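Local coordinates for holo-[acyl-carrier-protein] synthase (Thermotoga maritima, PDB 5XUM) that belongs to the 4'-phosphopantetheinyl transferase superfamily, as a holo-ACP synthase of the AcpS type that assembles here from three protein chains, at residues Val12-Glu17 / Arg38-Ala43; His63-Glu69 / Cys80-Phe85; Leu143-Lys149 / Tyr162-Gly168. All blocks are in the same frame, centred on the assembly; numbering follows the deposited sequence.

Contact 1. Residues Val12-Glu17 / Arg38-Ala43; sequences VERVPE and RREFIA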
loop_
_atom_site.group_PDB
_atom_site.type_symbol
_atom_site.label_atom_id
_atom_site.label_comp_id
_atom_site.label_asym_id
_atom_site.label_seq_id
_atom_site.Cartn_x
_atom_site.Cartn_y
_atom_site.Cartn_z
ATOM N N VAL A 12 13.433 13.276 14.708
ATOM C CA VAL A 12 14.533 13.897 13.964
ATOM C C VAL A 12 15.655 14.381 14.887
ATOM O O VAL A 12 16.830 14.095 14.638
ATOM C CB VAL A 12 14.034 15.061 13.069
ATOM C CG1 VAL A 12 15.200 15.861 12.497
ATOM C CG2 VAL A 12 13.150 14.534 11.947
ATOM N N GLU A 13 15.278 15.088 15.954
ATOM C CA GLU A 13 16.233 15.703 16.885
ATOM C C GLU A 13 17.203 14.708 17.528
ATOM O O GLU A 13 18.341 15.064 17.838
ATOM C CB GLU A 13 15.493 16.488 17.975
ATOM C CG GLU A 13 16.333 17.560 18.657
ATOM C CD GLU A 13 15.658 18.153 19.881
ATOM O OE1 GLU A 13 15.506 19.392 19.930
ATOM O OE2 GLU A 13 15.279 17.383 20.790
ATOM N N ARG A 14 16.757 13.468 17.719
ATOM C CA ARG A 14 17.593 12.447 18.357
ATOM C C ARG A 14 18.441 11.623 17.374
ATOM O O ARG A 14 19.127 10.680 17.779
ATOM C CB ARG A 14 16.756 11.550 19.280
ATOM C CG ARG A 14 16.375 12.230 20.590
ATOM C CD ARG A 14 15.874 11.244 21.635
ATOM N NE ARG A 14 14.464 10.901 21.451
ATOM C CZ ARG A 14 14.024 9.770 20.903
ATOM N NH1 ARG A 14 12.719 9.560 20.787
ATOM N NH2 ARG A 14 14.878 8.849 20.474
ATOM N N VAL A 15 18.400 11.995 16.095
ATOM C CA VAL A 15 19.258 11.389 15.072
ATOM C C VAL A 15 20.525 12.236 14.896
ATOM O O VAL A 15 20.439 13.409 14.525
ATOM C CB VAL A 15 18.531 11.240 13.712
ATOM C CG1 VAL A 15 19.465 10.653 12.659
ATOM C CG2 VAL A 15 17.286 10.377 13.853
ATOM N N PRO A 16 21.705 11.646 15.175
ATOM C CA PRO A 16 22.964 12.377 15.023
ATOM C C PRO A 16 23.359 12.551 13.561
ATOM O O PRO A 16 23.173 11.636 12.755
ATOM C CB PRO A 16 23.990 11.483 15.739
ATOM C CG PRO A 16 23.193 10.494 16.522
ATOM C CD PRO A 16 21.923 10.309 15.750
ATOM N N GLU A 17 23.903 13.722 13.238
ATOM C CA GLU A 17 24.378 14.041 11.893
ATOM C C GLU A 17 25.598 13.192 11.517
ATOM O O GLU A 17 25.869 12.971 10.334
ATOM C CB GLU A 17 24.713 15.534 11.800
ATOM C CG GLU A 17 24.708 16.110 10.391
ATOM C CD GLU A 17 24.927 17.615 10.363
ATOM O OE1 GLU A 17 25.708 18.087 9.508
ATOM O OE2 GLU A 17 24.323 18.332 11.192
ATOM N N ARG A 38 20.234 19.552 7.146
ATOM C CA ARG A 38 21.079 18.359 7.130
ATOM C C ARG A 38 20.567 17.251 8.046
ATOM O O ARG A 38 20.571 16.080 7.663
ATOM C CB ARG A 38 22.524 18.723 7.489
ATOM C CG ARG A 38 23.189 19.655 6.487
ATOM C CD ARG A 38 24.554 20.123 6.954
ATOM N NE ARG A 38 25.605 19.135 6.699
ATOM C CZ ARG A 38 26.226 18.972 5.532
ATOM N NH1 ARG A 38 27.168 18.047 5.409
ATOM N NH2 ARG A 38 25.910 19.724 4.483
ATOM N N ARG A 39 20.125 17.627 9.246
ATOM C CA ARG A 39 19.647 16.661 10.236
ATOM C C ARG A 39 18.366 15.963 9.777
ATOM O O ARG A 39 18.186 14.768 10.014
ATOM C CB ARG A 39 19.432 17.338 11.589
ATOM C CG ARG A 39 19.625 16.409 12.775
ATOM C CD ARG A 39 19.707 17.192 14.073
ATOM N NE ARG A 39 20.368 16.424 15.124
ATOM C CZ ARG A 39 20.482 16.818 16.389
ATOM N NH1 ARG A 39 19.971 17.978 16.781
ATOM N NH2 ARG A 39 21.103 16.043 17.269
ATOM N N GLU A 40 17.488 16.719 9.120
ATOM C CA GLU A 40 16.267 16.175 8.537
ATOM C C GLU A 40 16.560 15.164 7.437
ATOM O O GLU A 40 15.905 14.123 7.360
ATOM C CB GLU A 40 15.403 17.290 7.962
ATOM C CG GLU A 40 14.541 18.007 8.981
ATOM C CD GLU A 40 13.260 18.529 8.364
ATOM O OE1 GLU A 40 13.306 19.042 7.224
ATOM O OE2 GLU A 40 12.204 18.428 9.020
ATOM N N PHE A 41 17.534 15.487 6.587
ATOM C CA PHE A 41 17.899 14.626 5.466
ATOM C C PHE A 41 18.367 13.259 5.950
ATOM O O PHE A 41 17.934 12.231 5.427
ATOM C CB PHE A 41 18.973 15.280 4.589
ATOM C CG PHE A 41 19.324 14.479 3.366
ATOM C CD1 PHE A 41 18.539 14.553 2.218
ATOM C CD2 PHE A 41 20.434 13.636 3.361
ATOM C CE1 PHE A 41 18.859 13.812 1.089
ATOM C CE2 PHE A 41 20.757 12.890 2.236
ATOM C CZ PHE A 41 19.969 12.978 1.098
ATOM N N ILE A 42 19.243 13.264 6.952
ATOM C CA ILE A 42 19.793 12.042 7.530
ATOM C C ILE A 42 18.702 11.215 8.196
ATOM O O ILE A 42 18.628 10.001 7.995
ATOM C CB ILE A 42 20.920 12.348 8.550
ATOM C CG1 ILE A 42 22.083 13.084 7.873
ATOM C CG2 ILE A 42 21.403 11.074 9.237
ATOM C CD1 ILE A 42 22.599 12.429 6.606
ATOM N N ALA A 43 17.861 11.883 8.981
ATOM C CA ALA A 43 16.736 11.242 9.647
ATOM C C ALA A 43 15.798 10.586 8.627
ATOM O O ALA A 43 15.377 9.443 8.809
ATOM C CB ALA A 43 15.988 12.253 10.505
#

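Contact 2. Residues His63-Glu69 / Cys80-Phe85; sequences HSFTDVE and CVHKDF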
loop_
_atom_site.group_PDB
_atom_site.type_symbol
_atom_site.label_atom_id
_atom_site.label_comp_id
_atom_site.label_asym_id
_atom_site.label_seq_id
_atom_site.Cartn_x
_atom_site.Cartn_y
_atom_site.Cartn_z
ATOM N N HIS A 63 23.051 -7.568 4.263
ATOM C CA HIS A 63 23.048 -6.263 3.608
ATOM C C HIS A 63 23.402 -5.138 4.537
ATOM O O HIS A 63 23.298 -5.264 5.760
ATOM C CB HIS A 63 21.685 -5.991 2.973
ATOM C CG HIS A 63 21.068 -7.196 2.299
ATOM N ND1 HIS A 63 21.556 -7.716 1.158
ATOM C CD2 HIS A 63 19.962 -7.971 2.642
ATOM C CE1 HIS A 63 20.806 -8.773 0.790
ATOM N NE2 HIS A 63 19.831 -8.928 1.700
ATOM N N SER A 64 23.820 -4.022 3.947
ATOM C CA SER A 64 24.149 -2.805 4.678
ATOM C C SER A 64 23.223 -1.668 4.248
ATOM O O SER A 64 22.633 -1.716 3.165
ATOM C CB SER A 64 25.608 -2.419 4.420
ATOM O OG SER A 64 25.923 -1.169 5.005
ATOM N N PHE A 65 23.106 -0.647 5.095
ATOM C CA PHE A 65 22.309 0.543 4.781
ATOM C C PHE A 65 22.823 1.308 3.559
ATOM O O PHE A 65 22.061 2.025 2.906
ATOM C CB PHE A 65 22.208 1.462 6.006
ATOM C CG PHE A 65 20.983 1.222 6.853
ATOM C CD1 PHE A 65 20.379 2.274 7.531
ATOM C CD2 PHE A 65 20.422 -0.051 6.964
ATOM C CE1 PHE A 65 19.251 2.064 8.312
ATOM C CE2 PHE A 65 19.290 -0.266 7.739
ATOM C CZ PHE A 65 18.704 0.794 8.415
ATOM N N THR A 66 24.108 1.135 3.247
ATOM C CA THR A 66 24.719 1.734 2.056
ATOM C C THR A 66 24.363 0.990 0.759
ATOM O O THR A 66 24.531 1.533 -0.336
ATOM C CB THR A 66 26.256 1.833 2.187
ATOM O OG1 THR A 66 26.798 0.546 2.513
ATOM C CG2 THR A 66 26.641 2.835 3.269
ATOM N N ASP A 67 23.873 -0.243 0.891
ATOM C CA ASP A 67 23.426 -1.047 -0.255
ATOM C C ASP A 67 22.121 -0.532 -0.862
ATOM O O ASP A 67 21.738 -0.928 -1.968
ATOM C CB ASP A 67 23.250 -2.513 0.155
ATOM C CG ASP A 67 24.565 -3.192 0.501
ATOM O OD1 ASP A 67 25.605 -2.820 -0.082
ATOM O OD2 ASP A 67 24.552 -4.109 1.350
ATOM N N VAL A 68 21.440 0.343 -0.126
ATOM C CA VAL A 68 20.168 0.910 -0.558
ATOM C C VAL A 68 20.258 2.433 -0.521
ATOM O O VAL A 68 20.533 3.019 0.525
ATOM C CB VAL A 68 19.008 0.449 0.350
ATOM C CG1 VAL A 68 17.672 0.904 -0.211
ATOM C CG2 VAL A 68 19.017 -1.062 0.506
ATOM N N GLU A 69 20.031 3.067 -1.665
ATOM C CA GLU A 69 20.065 4.521 -1.745
ATOM C C GLU A 69 18.701 5.093 -2.088
ATOM O O GLU A 69 17.934 4.493 -2.841
ATOM C CB GLU A 69 21.095 4.989 -2.776
ATOM C CG GLU A 69 22.528 4.964 -2.278
ATOM C CD GLU A 69 23.467 5.725 -3.191
ATOM O OE1 GLU A 69 23.694 5.272 -4.334
ATOM O OE2 GLU A 69 23.981 6.779 -2.763
ATOM N N CYS A 80 17.260 3.306 -5.191
ATOM C CA CYS A 80 18.401 2.839 -5.968
ATOM C C CYS A 80 19.056 1.674 -5.233
ATOM O O CYS A 80 19.517 1.822 -4.098
ATOM C CB CYS A 80 19.413 3.966 -6.206
ATOM S SG CYS A 80 20.881 3.466 -7.146
ATOM N N VAL A 81 19.078 0.513 -5.881
ATOM C CA VAL A 81 19.659 -0.690 -5.287
ATOM C C VAL A 81 21.068 -0.954 -5.828
ATOM O O VAL A 81 21.348 -0.717 -7.005
ATOM C CB VAL A 81 18.745 -1.933 -5.470
ATOM C CG1 VAL A 81 17.419 -1.737 -4.745
ATOM C CG2 VAL A 81 18.507 -2.240 -6.945
ATOM N N HIS A 82 21.951 -1.420 -4.949
ATOM C CA HIS A 82 23.317 -1.790 -5.326
ATOM C C HIS A 82 23.538 -3.257 -5.101
ATOM O O HIS A 82 24.662 -3.755 -5.193
ATOM C CB HIS A 82 24.332 -0.963 -4.544
ATOM C CG HIS A 82 24.290 0.511 -4.864
ATOM N ND1 HIS A 82 24.975 1.047 -5.889
ATOM C CD2 HIS A 82 23.609 1.560 -4.253
ATOM C CE1 HIS A 82 24.748 2.374 -5.934
ATOM N NE2 HIS A 82 23.911 2.686 -4.932
ATOM N N LYS A 83 22.446 -3.961 -4.813
ATOM C CA LYS A 83 22.461 -5.389 -4.534
ATOM C C LYS A 83 21.107 -5.973 -4.938
ATOM O O LYS A 83 20.144 -5.228 -5.131
ATOM C CB LYS A 83 22.723 -5.616 -3.039
ATOM C CG LYS A 83 23.337 -6.963 -2.694
ATOM C CD LYS A 83 23.758 -7.045 -1.235
ATOM C CE LYS A 83 25.169 -6.519 -1.015
ATOM N NZ LYS A 83 25.637 -6.762 0.379
ATOM N N ASP A 84 21.039 -7.293 -5.088
ATOM C CA ASP A 84 19.767 -7.974 -5.317
ATOM C C ASP A 84 19.074 -8.269 -3.989
ATOM O O ASP A 84 19.617 -8.983 -3.140
ATOM C CB ASP A 84 19.970 -9.265 -6.118
ATOM C CG ASP A 84 20.163 -9.010 -7.606
ATOM O OD1 ASP A 84 19.711 -7.956 -8.103
ATOM O OD2 ASP A 84 20.759 -9.875 -8.286
ATOM N N PHE A 85 17.883 -7.701 -3.813
ATOM C CA PHE A 85 17.095 -7.894 -2.597
ATOM C C PHE A 85 15.848 -8.747 -2.843
ATOM O O PHE A 85 15.256 -9.275 -1.903
ATOM C CB PHE A 85 16.692 -6.544 -1.989
ATOM C CG PHE A 85 17.857 -5.685 -1.577
ATOM C CD1 PHE A 85 18.542 -5.938 -0.393
ATOM C CD2 PHE A 85 18.263 -4.615 -2.368
ATOM C CE1 PHE A 85 19.613 -5.145 -0.010
ATOM C CE2 PHE A 85 19.334 -3.819 -1.990
ATOM C CZ PHE A 85 20.012 -4.087 -0.811
#

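Contact 3. Residues Leu143-Lys149 / Tyr162-Gly168; sequences LPPFTLK and YGNILIG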
loop_
_atom_site.group_PDB
_atom_site.type_symbol
_atom_site.label_atom_id
_atom_site.label_comp_id
_atom_site.label_asym_id
_atom_site.label_seq_id
_atom_site.Cartn_x
_atom_site.Cartn_y
_atom_site.Cartn_z
ATOM N N LEU A 143 13.701 -12.641 -12.629
ATOM C CA LEU A 143 15.117 -12.492 -12.315
ATOM C C LEU A 143 15.378 -11.142 -11.651
ATOM O O LEU A 143 14.903 -10.113 -12.137
ATOM C CB LEU A 143 15.989 -12.647 -13.569
ATOM C CG LEU A 143 16.096 -14.036 -14.212
ATOM C CD1 LEU A 143 16.879 -13.959 -15.516
ATOM C CD2 LEU A 143 16.729 -15.048 -13.264
ATOM N N PRO A 144 16.120 -11.148 -10.525
ATOM C CA PRO A 144 16.534 -9.917 -9.850
ATOM C C PRO A 144 17.418 -9.062 -10.771
ATOM O O PRO A 144 18.101 -9.616 -11.640
ATOM C CB PRO A 144 17.327 -10.430 -8.642
ATOM C CG PRO A 144 16.822 -11.815 -8.413
ATOM C CD PRO A 144 16.559 -12.348 -9.788
ATOM N N PRO A 145 17.400 -7.725 -10.590
ATOM C CA PRO A 145 18.002 -6.787 -11.551
ATOM C C PRO A 145 19.479 -7.025 -11.886
ATOM O O PRO A 145 19.856 -6.925 -13.054
ATOM C CB PRO A 145 17.808 -5.412 -10.888
ATOM C CG PRO A 145 17.459 -5.695 -9.465
ATOM C CD PRO A 145 16.746 -7.011 -9.476
ATOM N N PHE A 146 20.300 -7.332 -10.885
ATOM C CA PHE A 146 21.729 -7.558 -11.120
ATOM C C PHE A 146 22.005 -8.904 -11.785
ATOM O O PHE A 146 22.923 -9.017 -12.598
ATOM C CB PHE A 146 22.538 -7.409 -9.832
ATOM C CG PHE A 146 22.714 -5.983 -9.396
ATOM C CD1 PHE A 146 23.759 -5.215 -9.898
ATOM C CD2 PHE A 146 21.832 -5.404 -8.489
ATOM C CE1 PHE A 146 23.923 -3.897 -9.501
ATOM C CE2 PHE A 146 21.990 -4.088 -8.092
ATOM C CZ PHE A 146 23.038 -3.334 -8.595
ATOM N N THR A 147 21.208 -9.912 -11.435
ATOM C CA THR A 147 21.266 -11.216 -12.091
ATOM C C THR A 147 20.904 -11.064 -13.569
ATOM O O THR A 147 21.603 -11.588 -14.442
ATOM C CB THR A 147 20.329 -12.237 -11.409
ATOM O OG1 THR A 147 20.654 -12.324 -10.018
ATOM C CG2 THR A 147 20.469 -13.625 -12.040
ATOM N N LEU A 148 19.824 -10.334 -13.839
ATOM C CA LEU A 148 19.391 -10.057 -15.207
ATOM C C LEU A 148 20.429 -9.236 -15.974
ATOM O O LEU A 148 20.738 -9.545 -17.126
ATOM C CB LEU A 148 18.027 -9.351 -15.214
ATOM C CG LEU A 148 17.404 -8.978 -16.565
ATOM C CD1 LEU A 148 17.073 -10.210 -17.397
ATOM C CD2 LEU A 148 16.167 -8.111 -16.372
ATOM N N LYS A 149 20.966 -8.205 -15.322
ATOM C CA LYS A 149 21.962 -7.308 -15.918
ATOM C C LYS A 149 23.227 -8.055 -16.357
ATOM O O LYS A 149 23.754 -7.809 -17.444
ATOM C CB LYS A 149 22.316 -6.191 -14.930
ATOM C CG LYS A 149 23.111 -5.035 -15.512
ATOM C CD LYS A 149 23.425 -4.007 -14.435
ATOM C CE LYS A 149 24.470 -3.004 -14.899
ATOM N NZ LYS A 149 23.958 -2.086 -15.954
ATOM N N TYR A 162 14.206 -1.284 -15.291
ATOM C CA TYR A 162 13.655 -2.324 -14.433
ATOM C C TYR A 162 12.570 -1.703 -13.550
ATOM O O TYR A 162 12.848 -1.258 -12.435
ATOM C CB TYR A 162 14.767 -2.931 -13.577
ATOM C CG TYR A 162 14.440 -4.272 -12.962
ATOM C CD1 TYR A 162 14.797 -5.457 -13.605
ATOM C CD2 TYR A 162 13.795 -4.361 -11.727
ATOM C CE1 TYR A 162 14.510 -6.690 -13.044
ATOM C CE2 TYR A 162 13.504 -5.591 -11.158
ATOM C CZ TYR A 162 13.863 -6.751 -11.822
ATOM O OH TYR A 162 13.579 -7.974 -11.266
ATOM N N GLY A 163 11.341 -1.665 -14.061
ATOM C CA GLY A 163 10.225 -1.022 -13.361
ATOM C C GLY A 163 10.521 0.440 -13.066
ATOM O O GLY A 163 10.848 1.195 -13.976
ATOM N N ASN A 164 10.417 0.834 -11.796
ATOM C CA ASN A 164 10.810 2.187 -11.371
ATOM C C ASN A 164 12.044 2.187 -10.454
ATOM O O ASN A 164 12.352 3.190 -9.803
ATOM C CB ASN A 164 9.629 2.939 -10.730
ATOM C CG ASN A 164 9.339 2.489 -9.302
ATOM O OD1 ASN A 164 9.826 1.453 -8.847
ATOM N ND2 ASN A 164 8.542 3.277 -8.588
ATOM N N ILE A 165 12.740 1.052 -10.418
ATOM C CA ILE A 165 13.941 0.872 -9.604
ATOM C C ILE A 165 15.161 1.396 -10.355
ATOM O O ILE A 165 15.302 1.156 -11.555
ATOM C CB ILE A 165 14.195 -0.626 -9.285
ATOM C CG1 ILE A 165 12.898 -1.357 -8.911
ATOM C CG2 ILE A 165 15.250 -0.789 -8.195
ATOM C CD1 ILE A 165 12.265 -0.925 -7.603
ATOM N N LEU A 166 16.037 2.107 -9.650
ATOM C CA LEU A 166 17.340 2.485 -10.202
ATOM C C LEU A 166 18.388 1.454 -9.798
ATOM O O LEU A 166 18.404 0.990 -8.657
ATOM C CB LEU A 166 17.760 3.885 -9.739
ATOM C CG LEU A 166 16.862 5.080 -10.075
ATOM C CD1 LEU A 166 17.380 6.331 -9.381
ATOM C CD2 LEU A 166 16.746 5.309 -11.579
ATOM N N ILE A 167 19.259 1.099 -10.737
ATOM C CA ILE A 167 20.261 0.051 -10.522
ATOM C C ILE A 167 21.676 0.626 -10.569
ATOM O O ILE A 167 22.079 1.222 -11.570
ATOM C CB ILE A 167 20.108 -1.082 -11.561
ATOM C CG1 ILE A 167 18.728 -1.727 -11.434
ATOM C CG2 ILE A 167 21.196 -2.135 -11.399
ATOM C CD1 ILE A 167 18.135 -2.137 -12.760
ATOM N N GLY A 168 22.415 0.445 -9.477
ATOM C CA GLY A 168 23.802 0.895 -9.385
ATOM C C GLY A 168 23.928 2.402 -9.271
ATOM O O GLY A 168 24.878 2.995 -9.784
#

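Contact 1. Residues Val12-Glu17 / Arg38-Ala43
Arg39 gives up more surface to this contact than any other residue, and it shows how one long side chain can tie an irregular loop to a helix. Extended through four trans torsions, Arg39 runs from the first turn of helix 38-56 across to 12-17, where its NE donates a hydrogen bond to Val15 O at 3.1 Å. Glu13 O lies over one face of the guanidinium, 3.0 Å from Arg39 NH2, but at an angle too poor for a hydrogen bond. Glu17, second in buried area, reaches back in the other direction: its OE1 forms a salt bridge with Arg38 NE at 3.0 Å, and Phe32 of helix 26-34 meets Arg38 in a cation-pi contact. In this 4'-phosphopantetheinyl transferase domain the loop follows strand 2-11 and leads to helix 20-23, so the contact joins that loop to the first turns of helix 38-56. Beneath the polar groups lies an apolar layer. Val12 packs CG2 on Ala43 CB at 3.9 Å, while its CG1 sits 4.1 Å from Glu40 CA. Val15 bridges two helix residues, with CG1 4.0 Å from Ile42 CG2 and CG2 4.1 Å from Ala43 CB; Leu10 of strand 2-11 touches both Val15 and Ala43.

Contact 2. Residues His63-Glu69 / Cys80-Phe85
A hydrogen bond from His82 NE2 to Glu69 OE1 at 2.7 Å and a salt bridge between Lys83 NZ and Asp67 OD2 at 3.0 Å link the open end of a beta hairpin, formed by strands 68-73 and 76-81. Each carboxylate also serves a second partner: Asp67 OD2 accepts from Ser64 N, and Glu69 OE2 accepts from the backbone of Glu28. Between the strands, Glu69 and Cys80 make an antiparallel hydrogen-bonded pair, with Glu69 N to Cys80 O at 2.8 Å and Cys80 N to Glu69 O at 2.7 Å. Val68 and Val81 form the adjoining non-hydrogen-bonded pair. One step further, His82 N donates to Asp67 O at 3.0 Å, carrying the register just past the end of the strands. As is usual in such a pairing, alternate side chains take opposite faces of the sheet. Val68, on the face it shares with Val81, meets Phe85 and also packs on Phe52 and Phe53 of helix 38-56. Phe85 turns its edge to the face of the His63 ring in a T-shaped stack, with centroids 4.7 Å apart and planes at 62°. Phe85 CZ touches two further neighbours, 3.7 Å from Asp67 CB and 3.4 Å from Val68 CG2.

Contact 3. Residues Leu143-Lys149 / Tyr162-Gly168
Tyr162, at the end of strand 158-162, opens 162-168 and buries more of its surface here than any other residue. Tyr162 OH donates a hydrogen bond to Leu143 O at 2.7 Å, just ahead of the helix. The Tyr162 ring lies against Pro145 in a CH-pi contact, Pro145 CB standing 4.0 Å from the ring centroid and almost exactly along its normal, while Leu148 CD2 approaches the ring edge, 4.0 Å from Tyr162 CE1. A type II' beta turn then reverses the chain from Tyr162 to Ile165, closed by Ile165 N to Tyr162 O at 3.1 Å. Gly163, with phi 58° and psi -125°, occupies the turn's second position, where glycine is the common choice. The arrangement illustrates a tight turn passing a chain from one sheet to another: strand 158-162 belongs to a four-stranded antiparallel sheet, whereas 166-167 runs parallel to strand 76-81. Helix 145-154, with Pro144 at its N-cap position, packs against both ends of this passage. Beyond the turn, Ile165 and Leu166 pack on strand 76-81, and Ile167 returns to the helix. Ile167 CD1 is 3.8 Å from Pro145 CB, and Ile167 CG2 sits over the face of Phe146 in a second CH-pi contact, 3.9 Å from the centroid. Gly168, poorly ordered, follows with its N 3.9 Å from Phe146 CZ.

Overall arrangement
The three contacts follow one another along the chain, each closing before the next opens. Contacts 2 and 3 are neighbours, their centres 12 Å apart, and share a sheet: strand 166-167 lies beside strand 76-81, with Val81 N 2.9 Å from Leu166 O in a probable hydrogen bond. Asp84 extends the junction to the helix of contact 3, its OD1 being 2.9 Å from Phe146 N. Contact 1 stands apart, its centre about 21 Å from that of contact 2 and 30 Å from that of contact 3, on the opposite side of the chain's centre from contact 3. Helix 38-56 bridges the first gap, starting in contact 1 and packing on Val68 and Phe85 of contact 2.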